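Probable translation factor yciO (Escherichia coli, PDB 1KK9) is of unknown molecular function but probably binds double-stranded RNA. Local coordinates at residues C57-K62 and R124-E129; C69-L74 and T158-P163; M83-S88 and L147-G152; Y112-K117 and T198-T203. All coordinates share one frame; numbering follows the deposited sequence.

Contact 1: C57-K62 and R124-E129; sequences CKIEDK and RRLLQE
Arg125 reaches across to the backbone of the loop at Ile59-Lys62, and Leu126 follows it with an apolar touch on Ile59. The loop is compact, since a type I turn runs from Lys58 to Asp61, and Asp61 then takes the N-cap position of helix 62-72 with OD1 on Ala64 N. At Arg125, CG sits between the backbone N and the carbonyl carbon (chi1 58°), and the chain is extended from CG to NE, which carries the guanidinium out to the turn. There NH2 gives Ile59 O a bond of 2.9 Å, weak because its N-H...O angle is only 122°. One face of the group is covered by Lys62 CA, 3.7 Å above the plane and over its centre. Near the plane, at the edge, lie Glu60 C, 3.2 Å from Arg125 NH2, and a water. That water accepts from Arg125 NH2 and donates to Asp61 O at 2.8 Å, a second, indirect link from the arginine to the turn backbone. Leu126 comes next: its CD1 lies 4.0 Å from Ile59 CG2 and 3.8 Å from Ile59 O, the two side chains crossing at about a right angle. The contact thus joins the loop after strand 112-117 to the loop between strand 52-57 and helix 62-72; Arg125 and Leu126 both also touch Met65 of that helix, and Leu126 reaches Leu156 of strand 155-159.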
loop_
_atom_site.group_PDB
_atom_site.type_symbol
_atom_site.label_atom_id
_atom_site.label_comp_id
_atom_site.label_asym_id
_atom_site.label_seq_id
_atom_site.Cartn_x
_atom_site.Cartn_y
_atom_site.Cartn_z
ATOM N N CYS A 57 1.882 -7.502 -3.141
ATOM C CA CYS A 57 2.462 -8.495 -4.036
ATOM C C CYS A 57 3.548 -7.823 -4.868
ATOM O O CYS A 57 3.714 -6.596 -4.825
ATOM C CB CYS A 57 1.396 -9.092 -4.963
ATOM S SG CYS A 57 0.791 -7.984 -6.272
ATOM N N LYS A 58 4.289 -8.633 -5.619
ATOM C CA LYS A 58 5.354 -8.113 -6.457
ATOM C C LYS A 58 4.690 -7.317 -7.571
ATOM O O LYS A 58 3.578 -7.634 -7.985
ATOM C CB LYS A 58 6.204 -9.260 -7.028
ATOM C CG LYS A 58 7.551 -8.784 -7.568
ATOM C CD LYS A 58 8.552 -9.909 -7.834
ATOM C CE LYS A 58 8.070 -10.900 -8.879
ATOM N NZ LYS A 58 6.995 -11.753 -8.312
ATOM N N ILE A 59 5.368 -6.274 -8.035
ATOM C CA ILE A 59 4.840 -5.412 -9.082
ATOM C C ILE A 59 4.511 -6.091 -10.404
ATOM O O ILE A 59 3.438 -5.874 -10.960
ATOM C CB ILE A 59 5.806 -4.252 -9.383
ATOM C CG1 ILE A 59 5.755 -3.228 -8.251
ATOM C CG2 ILE A 59 5.419 -3.585 -10.703
ATOM C CD1 ILE A 59 6.620 -2.008 -8.490
ATOM N N GLU A 60 5.425 -6.905 -10.917
ATOM C CA GLU A 60 5.182 -7.559 -12.201
ATOM C C GLU A 60 4.431 -8.876 -12.180
ATOM O O GLU A 60 4.328 -9.536 -13.214
ATOM C CB GLU A 60 6.494 -7.743 -12.968
ATOM C CG GLU A 60 7.697 -8.001 -12.100
ATOM C CD GLU A 60 8.168 -6.743 -11.392
ATOM O OE1 GLU A 60 8.307 -5.703 -12.082
ATOM O OE2 GLU A 60 8.407 -6.794 -10.161
ATOM N N ASP A 61 3.894 -9.277 -11.033
ATOM C CA ASP A 61 3.144 -10.527 -11.008
ATOM C C ASP A 61 1.664 -10.282 -11.330
ATOM O O ASP A 61 0.894 -9.814 -10.479
ATOM C CB ASP A 61 3.269 -11.212 -9.650
ATOM C CG ASP A 61 2.887 -12.675 -9.712
ATOM O OD1 ASP A 61 1.709 -12.984 -10.010
ATOM O OD2 ASP A 61 3.774 -13.523 -9.473
ATOM N N LYS A 62 1.267 -10.601 -12.564
ATOM C CA LYS A 62 -0.117 -10.398 -12.989
ATOM C C LYS A 62 -1.115 -11.221 -12.173
ATOM O O LYS A 62 -2.122 -10.693 -11.699
ATOM C CB LYS A 62 -0.274 -10.720 -14.479
ATOM C CG LYS A 62 -1.707 -10.584 -14.976
ATOM C CD LYS A 62 -1.812 -10.799 -16.481
ATOM C CE LYS A 62 -3.263 -10.743 -16.943
ATOM N NZ LYS A 62 -4.067 -11.885 -16.398
ATOM N N ARG A 124 1.900 -1.046 -17.310
ATOM C CA ARG A 124 0.741 -0.353 -17.835
ATOM C C ARG A 124 -0.575 -0.887 -17.303
ATOM O O ARG A 124 -1.531 -0.131 -17.161
ATOM C CB ARG A 124 0.770 -0.413 -19.364
ATOM C CG ARG A 124 2.170 -0.162 -19.928
ATOM C CD ARG A 124 2.140 0.027 -21.440
ATOM N NE ARG A 124 3.482 0.135 -22.021
ATOM C CZ ARG A 124 3.724 0.582 -23.253
ATOM N NH1 ARG A 124 2.710 0.965 -24.029
ATOM N NH2 ARG A 124 4.973 0.653 -23.708
ATOM N N ARG A 125 -0.629 -2.181 -16.989
ATOM C CA ARG A 125 -1.866 -2.770 -16.481
ATOM C C ARG A 125 -2.224 -2.265 -15.083
ATOM O O ARG A 125 -3.351 -2.442 -14.616
ATOM C CB ARG A 125 -1.766 -4.302 -16.467
ATOM C CG ARG A 125 -0.613 -4.856 -15.639
ATOM C CD ARG A 125 -0.537 -6.385 -15.702
ATOM N NE ARG A 125 0.628 -6.870 -14.964
ATOM C CZ ARG A 125 0.731 -6.836 -13.639
ATOM N NH1 ARG A 125 -0.264 -6.359 -12.909
ATOM N NH2 ARG A 125 1.847 -7.228 -13.040
ATOM N N LEU A 126 -1.271 -1.628 -14.416
ATOM C CA LEU A 126 -1.517 -1.127 -13.067
ATOM C C LEU A 126 -2.023 0.304 -13.056
ATOM O O LEU A 126 -2.570 0.775 -12.054
ATOM C CB LEU A 126 -0.237 -1.218 -12.236
ATOM C CG LEU A 126 0.328 -2.629 -12.080
ATOM C CD1 LEU A 126 1.626 -2.570 -11.294
ATOM C CD2 LEU A 126 -0.696 -3.516 -11.383
ATOM N N LEU A 127 -1.837 1.010 -14.166
ATOM C CA LEU A 127 -2.286 2.393 -14.234
ATOM C C LEU A 127 -3.772 2.478 -14.530
ATOM O O LEU A 127 -4.332 1.639 -15.233
ATOM C CB LEU A 127 -1.506 3.155 -15.304
ATOM C CG LEU A 127 0.000 3.181 -15.087
ATOM C CD1 LEU A 127 0.666 3.917 -16.238
ATOM C CD2 LEU A 127 0.312 3.848 -13.750
ATOM N N GLN A 128 -4.413 3.496 -13.977
ATOM C CA GLN A 128 -5.832 3.699 -14.198
ATOM C C GLN A 128 -5.964 4.075 -15.685
ATOM O O GLN A 128 -5.443 5.108 -16.116
ATOM C CB GLN A 128 -6.319 4.828 -13.292
ATOM C CG GLN A 128 -7.737 4.656 -12.769
ATOM C CD GLN A 128 -8.762 4.628 -13.874
ATOM O OE1 GLN A 128 -8.840 3.664 -14.640
ATOM N NE2 GLN A 128 -9.554 5.693 -13.974
ATOM N N GLU A 129 -6.643 3.216 -16.451
ATOM C CA GLU A 129 -6.855 3.374 -17.901
ATOM C C GLU A 129 -7.098 4.805 -18.366
ATOM O O GLU A 129 -6.442 5.293 -19.294
ATOM C CB GLU A 129 -8.038 2.513 -18.360
ATOM C CG GLU A 129 -9.396 3.023 -17.859
ATOM C CD GLU A 129 -10.518 2.831 -18.879
ATOM O OE1 GLU A 129 -11.659 3.283 -18.599
ATOM O OE2 GLU A 129 -10.257 2.236 -19.954
HETATM O O HOH W 1 1.227 -7.028 -10.518
#

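Contact 2: C69-L74 and T158-P163; sequences CRIRQL and TSLMLP. With SO4 (sulfate ion), chain B.
Arg72 and Ser159 grip one sulfate ion between them, where the last turn of helix 62-72 packs against the end of strand 155-159 in the twisted alpha/beta sheet of this YrdC-like fold. The ionic hydrogen bonds come first. Arg72 NE reaches sulfate O1 at 3.2 Å with an N-H...O angle of 170°, and Arg72 NH2 reaches O3 at 2.7 Å and 163°, so the edge of the guanidinium faces the anion. O1 is shared with Ser159 N at 2.7 Å, and the hydroxyl Ser159 OG bonds O4. His78 NE2 and Arg211 NH1 are further hydrogen-bond partners of the ion. It probably came from the crystallisation liquor, but this many partners is consistent with a pocket suited to an anionic group. Packing on the flat group comes second: CG of selenomethionine Met161 stands 3.3 Å above the plane of the Arg72 guanidinium, over its centre, while Leu74 CD2 covers the opposite face. The arginine gets there by bending at chi2 (73°), which also lays its CD 3.2 Å from Ser159 O. A leucine here would probably leave sulfate O1 and O3 without their donors from this helix, and take from Met161 the flat surface it rests on. Apolar contact comes last, between helix and loop, where Ile71 CG2 meets Leu160 CD1 at 4.2 Å.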
loop_
_atom_site.group_PDB
_atom_site.type_symbol
_atom_site.label_atom_id
_atom_site.label_comp_id
_atom_site.label_asym_id
_atom_site.label_seq_id
_atom_site.Cartn_x
_atom_site.Cartn_y
_atom_site.Cartn_z
ATOM N N CYS A 69 -6.904 -7.766 -6.513
ATOM C CA CYS A 69 -8.032 -7.034 -7.070
ATOM C C CYS A 69 -9.367 -7.639 -6.641
ATOM O O CYS A 69 -10.317 -6.915 -6.336
ATOM C CB CYS A 69 -7.942 -7.017 -8.590
ATOM S SG CYS A 69 -8.994 -5.782 -9.360
ATOM N N ARG A 70 -9.432 -8.966 -6.602
ATOM C CA ARG A 70 -10.660 -9.644 -6.220
ATOM C C ARG A 70 -10.930 -9.650 -4.721
ATOM O O ARG A 70 -12.087 -9.687 -4.299
ATOM C CB ARG A 70 -10.661 -11.062 -6.786
ATOM C CG ARG A 70 -10.834 -11.046 -8.309
ATOM C CD ARG A 70 -10.854 -12.420 -8.926
ATOM N NE ARG A 70 -11.144 -12.359 -10.359
ATOM C CZ ARG A 70 -10.411 -11.689 -11.249
ATOM N NH1 ARG A 70 -9.331 -11.008 -10.864
ATOM N NH2 ARG A 70 -10.749 -11.705 -12.531
ATOM N N ILE A 71 -9.871 -9.611 -3.915
ATOM C CA ILE A 71 -10.041 -9.571 -2.463
ATOM C C ILE A 71 -10.483 -8.163 -2.094
ATOM O O ILE A 71 -11.363 -7.983 -1.264
ATOM C CB ILE A 71 -8.729 -9.898 -1.714
ATOM C CG1 ILE A 71 -8.327 -11.349 -1.990
ATOM C CG2 ILE A 71 -8.915 -9.693 -0.205
ATOM C CD1 ILE A 71 -6.943 -11.706 -1.496
ATOM N N ARG A 72 -9.878 -7.170 -2.740
ATOM C CA ARG A 72 -10.200 -5.768 -2.494
ATOM C C ARG A 72 -11.474 -5.303 -3.208
ATOM O O ARG A 72 -12.118 -4.340 -2.775
ATOM C CB ARG A 72 -9.038 -4.881 -2.951
ATOM C CG ARG A 72 -9.302 -3.373 -2.857
ATOM C CD ARG A 72 -9.279 -2.868 -1.414
ATOM N NE ARG A 72 -9.390 -1.413 -1.333
ATOM C CZ ARG A 72 -10.533 -0.744 -1.440
ATOM N NH1 ARG A 72 -11.674 -1.400 -1.623
ATOM N NH2 ARG A 72 -10.537 0.581 -1.377
ATOM N N GLN A 73 -11.835 -5.995 -4.288
ATOM C CA GLN A 73 -12.995 -5.621 -5.096
ATOM C C GLN A 73 -12.813 -4.145 -5.389
ATOM O O GLN A 73 -13.681 -3.314 -5.101
ATOM C CB GLN A 73 -14.308 -5.857 -4.349
ATOM C CG GLN A 73 -14.759 -7.310 -4.335
ATOM C CD GLN A 73 -14.889 -7.903 -5.729
ATOM O OE1 GLN A 73 -15.381 -7.250 -6.653
ATOM N NE2 GLN A 73 -14.459 -9.154 -5.884
ATOM N N LEU A 74 -11.647 -3.836 -5.940
ATOM C CA LEU A 74 -11.282 -2.469 -6.282
ATOM C C LEU A 74 -12.325 -1.860 -7.196
ATOM O O LEU A 74 -12.602 -2.388 -8.265
ATOM C CB LEU A 74 -9.935 -2.446 -7.007
ATOM C CG LEU A 74 -8.719 -1.802 -6.346
ATOM C CD1 LEU A 74 -7.797 -1.293 -7.456
ATOM C CD2 LEU A 74 -9.137 -0.658 -5.429
ATOM N N THR A 158 -2.949 -2.414 -1.914
ATOM C CA THR A 158 -4.238 -1.770 -1.751
ATOM C C THR A 158 -4.430 -1.911 -0.255
ATOM O O THR A 158 -3.832 -2.794 0.367
ATOM C CB THR A 158 -5.405 -2.531 -2.423
ATOM O OG1 THR A 158 -5.560 -3.813 -1.802
ATOM C CG2 THR A 158 -5.154 -2.720 -3.912
ATOM N N SER A 159 -5.232 -1.041 0.332
ATOM C CA SER A 159 -5.503 -1.161 1.747
ATOM C C SER A 159 -6.398 -2.395 1.852
ATOM O O SER A 159 -7.037 -2.792 0.871
ATOM C CB SER A 159 -6.260 0.066 2.251
ATOM O OG SER A 159 -5.527 1.253 1.998
ATOM N N LEU A 160 -6.430 -3.018 3.020
ATOM C CA LEU A 160 -7.283 -4.181 3.202
ATOM C C LEU A 160 -8.560 -3.684 3.835
ATOM O O LEU A 160 -8.664 -3.559 5.049
ATOM C CB LEU A 160 -6.626 -5.232 4.098
ATOM C CG LEU A 160 -7.458 -6.503 4.319
ATOM C CD1 LEU A 160 -7.795 -7.172 2.988
ATOM C CD2 LEU A 160 -6.689 -7.458 5.210
HETATM N N MSE A 161 -9.532 -3.385 2.986
HETATM C CA MSE A 161 -10.816 -2.891 3.446
HETATM C C MSE A 161 -11.812 -4.049 3.539
HETATM O O MSE A 161 -11.877 -4.905 2.650
HETATM C CB MSE A 161 -11.371 -1.866 2.460
HETATM C CG MSE A 161 -10.349 -0.920 1.866
HETATM SE SE MSE A 161 -10.176 0.732 2.857
HETATM C CE MSE A 161 -12.008 1.295 3.020
ATOM N N LEU A 162 -12.577 -4.075 4.624
ATOM C CA LEU A 162 -13.603 -5.084 4.783
ATOM C C LEU A 162 -14.564 -4.675 3.669
ATOM O O LEU A 162 -15.081 -3.570 3.675
ATOM C CB LEU A 162 -14.255 -4.943 6.153
ATOM C CG LEU A 162 -13.227 -4.819 7.276
ATOM C CD1 LEU A 162 -12.753 -3.389 7.307
ATOM C CD2 LEU A 162 -13.810 -5.203 8.630
ATOM N N PRO A 163 -14.765 -5.542 2.662
ATOM C CA PRO A 163 -15.668 -5.222 1.552
ATOM C C PRO A 163 -16.878 -4.330 1.841
ATOM O O PRO A 163 -17.577 -4.465 2.866
ATOM C CB PRO A 163 -16.055 -6.593 1.036
ATOM C CG PRO A 163 -14.728 -7.336 1.117
ATOM C CD PRO A 163 -14.146 -6.874 2.465
HETATM S S SO4 B . -7.054 2.038 -1.047
HETATM O O1 SO4 B . -6.843 0.582 -1.079
HETATM O O2 SO4 B . -6.638 2.635 -2.326
HETATM O O3 SO4 B . -8.480 2.302 -0.812
HETATM O O4 SO4 B . -6.253 2.664 0.026
#

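Contact 3: M83-S88 and L147-G152; sequences MCRDLS and LLEALG
The backbones come closest at Arg85 and Leu148, CA to CA 6.2 Å. In this open twisted alpha/beta sheet of the YrdC-like fold, the C-terminal end of helix 142-151 packs on the chain just past strand 81-83. Leu148 points into it: CD2 lies 3.5 Å from Met83 O and CD1 3.5 Å from Cys84 C, while the side chain of selenomethionine Met83 crosses it at about a right angle, its CG touching Leu148 CD1. The arginine and Leu148 run past each other in opposite directions, with Arg85 CG 3.8 Å from Leu148 CB. Further out Arg85 bends at chi3 (-49°), and its NH1 forms a salt bridge with Glu149 OE2 at 2.9 Å. That bond lies in the guanidinium plane but meets the carboxylate from above, 52° out of its plane. NH2 has a second acidic partner in Glu89, from the helix that Asp86 caps. An alanine at Arg85 would probably leave both Glu149 and Glu89 without their shared positive mate and uncover the flank of Leu148. Gly152, the first residue past the helix, has a positive phi of 83°, and its C lies 3.3 Å from Arg85 NH2.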
loop_
_atom_site.group_PDB
_atom_site.type_symbol
_atom_site.label_atom_id
_atom_site.label_comp_id
_atom_site.label_asym_id
_atom_site.label_seq_id
_atom_site.Cartn_x
_atom_site.Cartn_y
_atom_site.Cartn_z
HETATM N N MSE A 83 3.401 0.883 -2.640
HETATM C CA MSE A 83 3.948 1.119 -1.307
HETATM C C MSE A 83 5.457 1.355 -1.508
HETATM O O MSE A 83 6.181 0.440 -1.884
HETATM C CB MSE A 83 3.690 -0.115 -0.429
HETATM C CG MSE A 83 3.723 0.113 1.088
HETATM SE SE MSE A 83 2.308 1.275 1.749
HETATM C CE MSE A 83 0.786 0.081 1.654
ATOM N N CYS A 84 5.917 2.583 -1.261
ATOM C CA CYS A 84 7.326 2.954 -1.446
ATOM C C CYS A 84 8.077 3.262 -0.156
ATOM O O CYS A 84 7.482 3.669 0.837
ATOM C CB CYS A 84 7.418 4.182 -2.361
ATOM S SG CYS A 84 6.479 4.052 -3.890
ATOM N N ARG A 85 9.399 3.101 -0.205
ATOM C CA ARG A 85 10.257 3.361 0.950
ATOM C C ARG A 85 10.322 4.830 1.320
ATOM O O ARG A 85 10.277 5.178 2.501
ATOM C CB ARG A 85 11.683 2.872 0.689
ATOM C CG ARG A 85 12.075 1.638 1.480
ATOM C CD ARG A 85 13.343 1.045 0.910
ATOM N NE ARG A 85 13.224 0.911 -0.538
ATOM C CZ ARG A 85 14.114 0.312 -1.316
ATOM N NH1 ARG A 85 15.212 -0.220 -0.793
ATOM N NH2 ARG A 85 13.895 0.248 -2.623
ATOM N N ASP A 86 10.434 5.687 0.308
ATOM C CA ASP A 86 10.530 7.123 0.542
ATOM C C ASP A 86 10.198 7.925 -0.706
ATOM O O ASP A 86 9.909 7.353 -1.762
ATOM C CB ASP A 86 11.937 7.481 1.007
ATOM C CG ASP A 86 13.004 6.926 0.087
ATOM O OD1 ASP A 86 12.944 7.185 -1.131
ATOM O OD2 ASP A 86 13.907 6.223 0.584
ATOM N N LEU A 87 10.256 9.251 -0.585
ATOM C CA LEU A 87 9.934 10.129 -1.706
ATOM C C LEU A 87 10.832 9.924 -2.910
ATOM O O LEU A 87 10.399 10.090 -4.045
ATOM C CB LEU A 87 9.993 11.597 -1.280
ATOM C CG LEU A 87 8.878 12.093 -0.365
ATOM C CD1 LEU A 87 9.053 13.600 -0.151
ATOM C CD2 LEU A 87 7.516 11.803 -0.989
ATOM N N SER A 88 12.086 9.569 -2.665
ATOM C CA SER A 88 13.021 9.343 -3.753
ATOM C C SER A 88 12.505 8.215 -4.637
ATOM O O SER A 88 12.375 8.370 -5.851
ATOM C CB SER A 88 14.397 8.976 -3.195
ATOM O OG SER A 88 15.316 8.753 -4.255
ATOM N N LEU A 147 10.018 -4.527 5.188
ATOM C CA LEU A 147 9.619 -5.382 4.079
ATOM C C LEU A 147 10.093 -4.779 2.765
ATOM O O LEU A 147 10.628 -5.481 1.911
ATOM C CB LEU A 147 8.100 -5.552 4.050
ATOM C CG LEU A 147 7.469 -6.495 5.085
ATOM C CD1 LEU A 147 5.942 -6.337 5.082
ATOM C CD2 LEU A 147 7.875 -7.931 4.780
ATOM N N LEU A 148 9.901 -3.474 2.612
ATOM C CA LEU A 148 10.307 -2.779 1.393
ATOM C C LEU A 148 11.822 -2.777 1.223
ATOM O O LEU A 148 12.334 -3.015 0.130
ATOM C CB LEU A 148 9.760 -1.346 1.400
ATOM C CG LEU A 148 8.226 -1.262 1.367
ATOM C CD1 LEU A 148 7.770 0.191 1.400
ATOM C CD2 LEU A 148 7.705 -1.965 0.111
ATOM N N GLU A 149 12.535 -2.521 2.314
ATOM C CA GLU A 149 13.991 -2.496 2.280
ATOM C C GLU A 149 14.510 -3.853 1.792
ATOM O O GLU A 149 15.417 -3.925 0.970
ATOM C CB GLU A 149 14.538 -2.184 3.679
ATOM C CG GLU A 149 15.922 -1.551 3.669
ATOM C CD GLU A 149 15.982 -0.289 2.799
ATOM O OE1 GLU A 149 15.421 0.763 3.194
ATOM O OE2 GLU A 149 16.584 -0.361 1.703
ATOM N N ALA A 150 13.911 -4.928 2.291
ATOM C CA ALA A 150 14.306 -6.271 1.904
ATOM C C ALA A 150 13.938 -6.571 0.446
ATOM O O ALA A 150 14.670 -7.276 -0.248
ATOM C CB ALA A 150 13.646 -7.281 2.827
ATOM N N LEU A 151 12.806 -6.034 -0.006
ATOM C CA LEU A 151 12.330 -6.244 -1.369
ATOM C C LEU A 151 13.157 -5.460 -2.389
ATOM O O LEU A 151 13.407 -5.941 -3.486
ATOM C CB LEU A 151 10.859 -5.840 -1.476
ATOM C CG LEU A 151 10.107 -6.180 -2.767
ATOM C CD1 LEU A 151 10.131 -7.683 -3.043
ATOM C CD2 LEU A 151 8.673 -5.678 -2.633
ATOM N N GLY A 152 13.568 -4.248 -2.034
ATOM C CA GLY A 152 14.375 -3.456 -2.951
ATOM C C GLY A 152 13.611 -2.685 -4.010
ATOM O O GLY A 152 14.206 -2.119 -4.923
#

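Contact 4: Y112-K117 and T198-T203; sequences YTFILK and TVIDLT
Ile115 and Val199 meet at the tightest apolar point of this parallel strand pair, Ile115 CD1 standing 3.4 Å from Val199 CG1, closer than usual van der Waals contact. On the other face of the sheet Phe114 lies alongside Ile200 and Leu202: its CD1 is 4.0 Å from Ile200 CB, which sits at the ring edge, and 3.9 Å from Leu202 CD1. Farther along, Leu116 CD2 touches Leu202 CB at 3.5 Å. Met104 of helix 98-105 adds to the cover of Phe114, Leu116 and Leu202. The strands run 20° apart and are held by four backbone hydrogen bonds, from Thr113 N to Thr198 O, Ile200 N to Thr113 O, Ile115 N to Ile200 O and Leu202 N to Ile115 O, each of 2.9-3.0 Å. At the polar edge Asp201 OD1 accepts from Thr203 N at 2.8 Å, an Asx turn, and from Thr203 OG1 on its syn lone pair. Its other oxygen, OD2, makes a salt bridge to Arg131. With CG anti to the backbone N (chi1 -174°), Asp201 turns one oxygen to the strand end and the other to an outside charge; this buried acid, held by two Thr203 donors and paired with Arg131, is probably ionised.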
loop_
_atom_site.group_PDB
_atom_site.type_symbol
_atom_site.label_atom_id
_atom_site.label_comp_id
_atom_site.label_asym_id
_atom_site.label_seq_id
_atom_site.Cartn_x
_atom_site.Cartn_y
_atom_site.Cartn_z
ATOM N N TYR A 112 -0.979 9.030 4.318
ATOM C CA TYR A 112 -1.437 9.453 2.998
ATOM C C TYR A 112 -1.174 8.550 1.811
ATOM O O TYR A 112 -0.233 7.758 1.786
ATOM C CB TYR A 112 -0.818 10.812 2.658
ATOM C CG TYR A 112 -1.144 11.929 3.606
ATOM C CD1 TYR A 112 -2.316 12.669 3.467
ATOM C CD2 TYR A 112 -0.257 12.277 4.624
ATOM C CE1 TYR A 112 -2.594 13.740 4.316
ATOM C CE2 TYR A 112 -0.526 13.350 5.481
ATOM C CZ TYR A 112 -1.695 14.077 5.317
ATOM O OH TYR A 112 -1.940 15.164 6.128
ATOM N N THR A 113 -2.022 8.726 0.811
ATOM C CA THR A 113 -1.891 8.036 -0.452
ATOM C C THR A 113 -2.012 9.172 -1.464
ATOM O O THR A 113 -3.003 9.900 -1.464
ATOM C CB THR A 113 -3.008 7.033 -0.695
ATOM O OG1 THR A 113 -2.981 6.032 0.326
ATOM C CG2 THR A 113 -2.826 6.382 -2.052
ATOM N N PHE A 114 -0.990 9.329 -2.300
ATOM C CA PHE A 114 -0.962 10.392 -3.295
ATOM C C PHE A 114 -1.152 9.858 -4.704
ATOM O O PHE A 114 -0.368 9.042 -5.190
ATOM C CB PHE A 114 0.365 11.145 -3.224
ATOM C CG PHE A 114 0.648 11.754 -1.878
ATOM C CD1 PHE A 114 -0.167 12.760 -1.366
ATOM C CD2 PHE A 114 1.735 11.324 -1.125
ATOM C CE1 PHE A 114 0.099 13.330 -0.116
ATOM C CE2 PHE A 114 2.012 11.887 0.128
ATOM C CZ PHE A 114 1.189 12.893 0.632
ATOM N N ILE A 115 -2.196 10.337 -5.361
ATOM C CA ILE A 115 -2.492 9.929 -6.722
ATOM C C ILE A 115 -1.697 10.795 -7.695
ATOM O O ILE A 115 -1.850 12.017 -7.738
ATOM C CB ILE A 115 -3.996 10.039 -6.988
ATOM C CG1 ILE A 115 -4.733 9.132 -5.990
ATOM C CG2 ILE A 115 -4.310 9.647 -8.435
ATOM C CD1 ILE A 115 -6.220 9.256 -6.011
ATOM N N LEU A 116 -0.828 10.136 -8.453
ATOM C CA LEU A 116 0.034 10.788 -9.427
ATOM C C LEU A 116 0.036 10.011 -10.741
ATOM O O LEU A 116 -0.525 8.926 -10.824
ATOM C CB LEU A 116 1.457 10.856 -8.872
ATOM C CG LEU A 116 1.646 11.695 -7.604
ATOM C CD1 LEU A 116 3.017 11.452 -7.003
ATOM C CD2 LEU A 116 1.473 13.158 -7.957
ATOM N N LYS A 117 0.663 10.576 -11.768
ATOM C CA LYS A 117 0.759 9.911 -13.064
ATOM C C LYS A 117 1.921 8.937 -12.960
ATOM O O LYS A 117 3.005 9.311 -12.510
ATOM C CB LYS A 117 1.062 10.923 -14.171
ATOM C CG LYS A 117 -0.031 11.941 -14.429
ATOM C CD LYS A 117 -1.242 11.328 -15.136
ATOM C CE LYS A 117 -2.251 12.421 -15.521
ATOM N NZ LYS A 117 -3.347 11.922 -16.419
ATOM N N THR A 198 -5.515 9.170 4.052
ATOM C CA THR A 198 -6.217 10.269 3.420
ATOM C C THR A 198 -5.666 10.209 2.003
ATOM O O THR A 198 -4.458 10.085 1.807
ATOM C CB THR A 198 -5.872 11.606 4.093
ATOM O OG1 THR A 198 -6.659 11.741 5.284
ATOM C CG2 THR A 198 -6.138 12.777 3.157
ATOM N N VAL A 199 -6.548 10.250 1.015
ATOM C CA VAL A 199 -6.106 10.173 -0.366
ATOM C C VAL A 199 -6.180 11.541 -1.027
ATOM O O VAL A 199 -7.236 12.164 -1.075
ATOM C CB VAL A 199 -6.949 9.137 -1.155
ATOM C CG1 VAL A 199 -6.500 9.075 -2.606
ATOM C CG2 VAL A 199 -6.800 7.765 -0.508
ATOM N N ILE A 200 -5.037 12.008 -1.516
ATOM C CA ILE A 200 -4.954 13.307 -2.164
ATOM C C ILE A 200 -4.560 13.133 -3.620
ATOM O O ILE A 200 -3.532 12.525 -3.924
ATOM C CB ILE A 200 -3.883 14.213 -1.510
ATOM C CG1 ILE A 200 -4.153 14.378 -0.013
ATOM C CG2 ILE A 200 -3.854 15.568 -2.220
ATOM C CD1 ILE A 200 -5.504 14.973 0.321
ATOM N N ASP A 201 -5.380 13.653 -4.519
ATOM C CA ASP A 201 -5.066 13.572 -5.934
ATOM C C ASP A 201 -4.188 14.787 -6.230
ATOM O O ASP A 201 -4.561 15.917 -5.926
ATOM C CB ASP A 201 -6.334 13.631 -6.782
ATOM C CG ASP A 201 -6.053 13.400 -8.258
ATOM O OD1 ASP A 201 -5.023 13.913 -8.760
ATOM O OD2 ASP A 201 -6.861 12.709 -8.919
ATOM N N LEU A 202 -3.017 14.550 -6.808
ATOM C CA LEU A 202 -2.097 15.634 -7.115
ATOM C C LEU A 202 -1.835 15.777 -8.609
ATOM O O LEU A 202 -0.899 16.464 -9.013
ATOM C CB LEU A 202 -0.763 15.406 -6.392
ATOM C CG LEU A 202 -0.742 15.446 -4.860
ATOM C CD1 LEU A 202 0.637 15.037 -4.368
ATOM C CD2 LEU A 202 -1.091 16.855 -4.361
ATOM N N THR A 203 -2.655 15.141 -9.434
ATOM C CA THR A 203 -2.448 15.226 -10.876
ATOM C C THR A 203 -2.854 16.570 -11.488
ATOM O O THR A 203 -2.325 16.958 -12.526
ATOM C CB THR A 203 -3.192 14.101 -11.597
ATOM O OG1 THR A 203 -4.592 14.207 -11.320
ATOM C CG2 THR A 203 -2.685 12.751 -11.116
#

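Overall arrangement
Contacts 2 and 4 both reach the same mixed sheet, while contacts 1 and 3 involve loops and a helix end beside it. Contacts 2 and 4 are buried: contact 4 is a pair of neighbouring strands joined by backbone bonds, whereas contact 2 sets a helix end on a strand end around an anion. Contacts 1 and 3 are only partly buried, and in each an arginine carries the polar part, in contact 1 against backbone oxygen and a water, in contact 3 against carboxylates. Contacts 1 and 2 involve opposite ends of helix 62-72, their centres about 15 Å apart. Contacts 2 and 3 lie on opposite sides of the chain's centre, although helix 142-151 leads directly into strand 155-159.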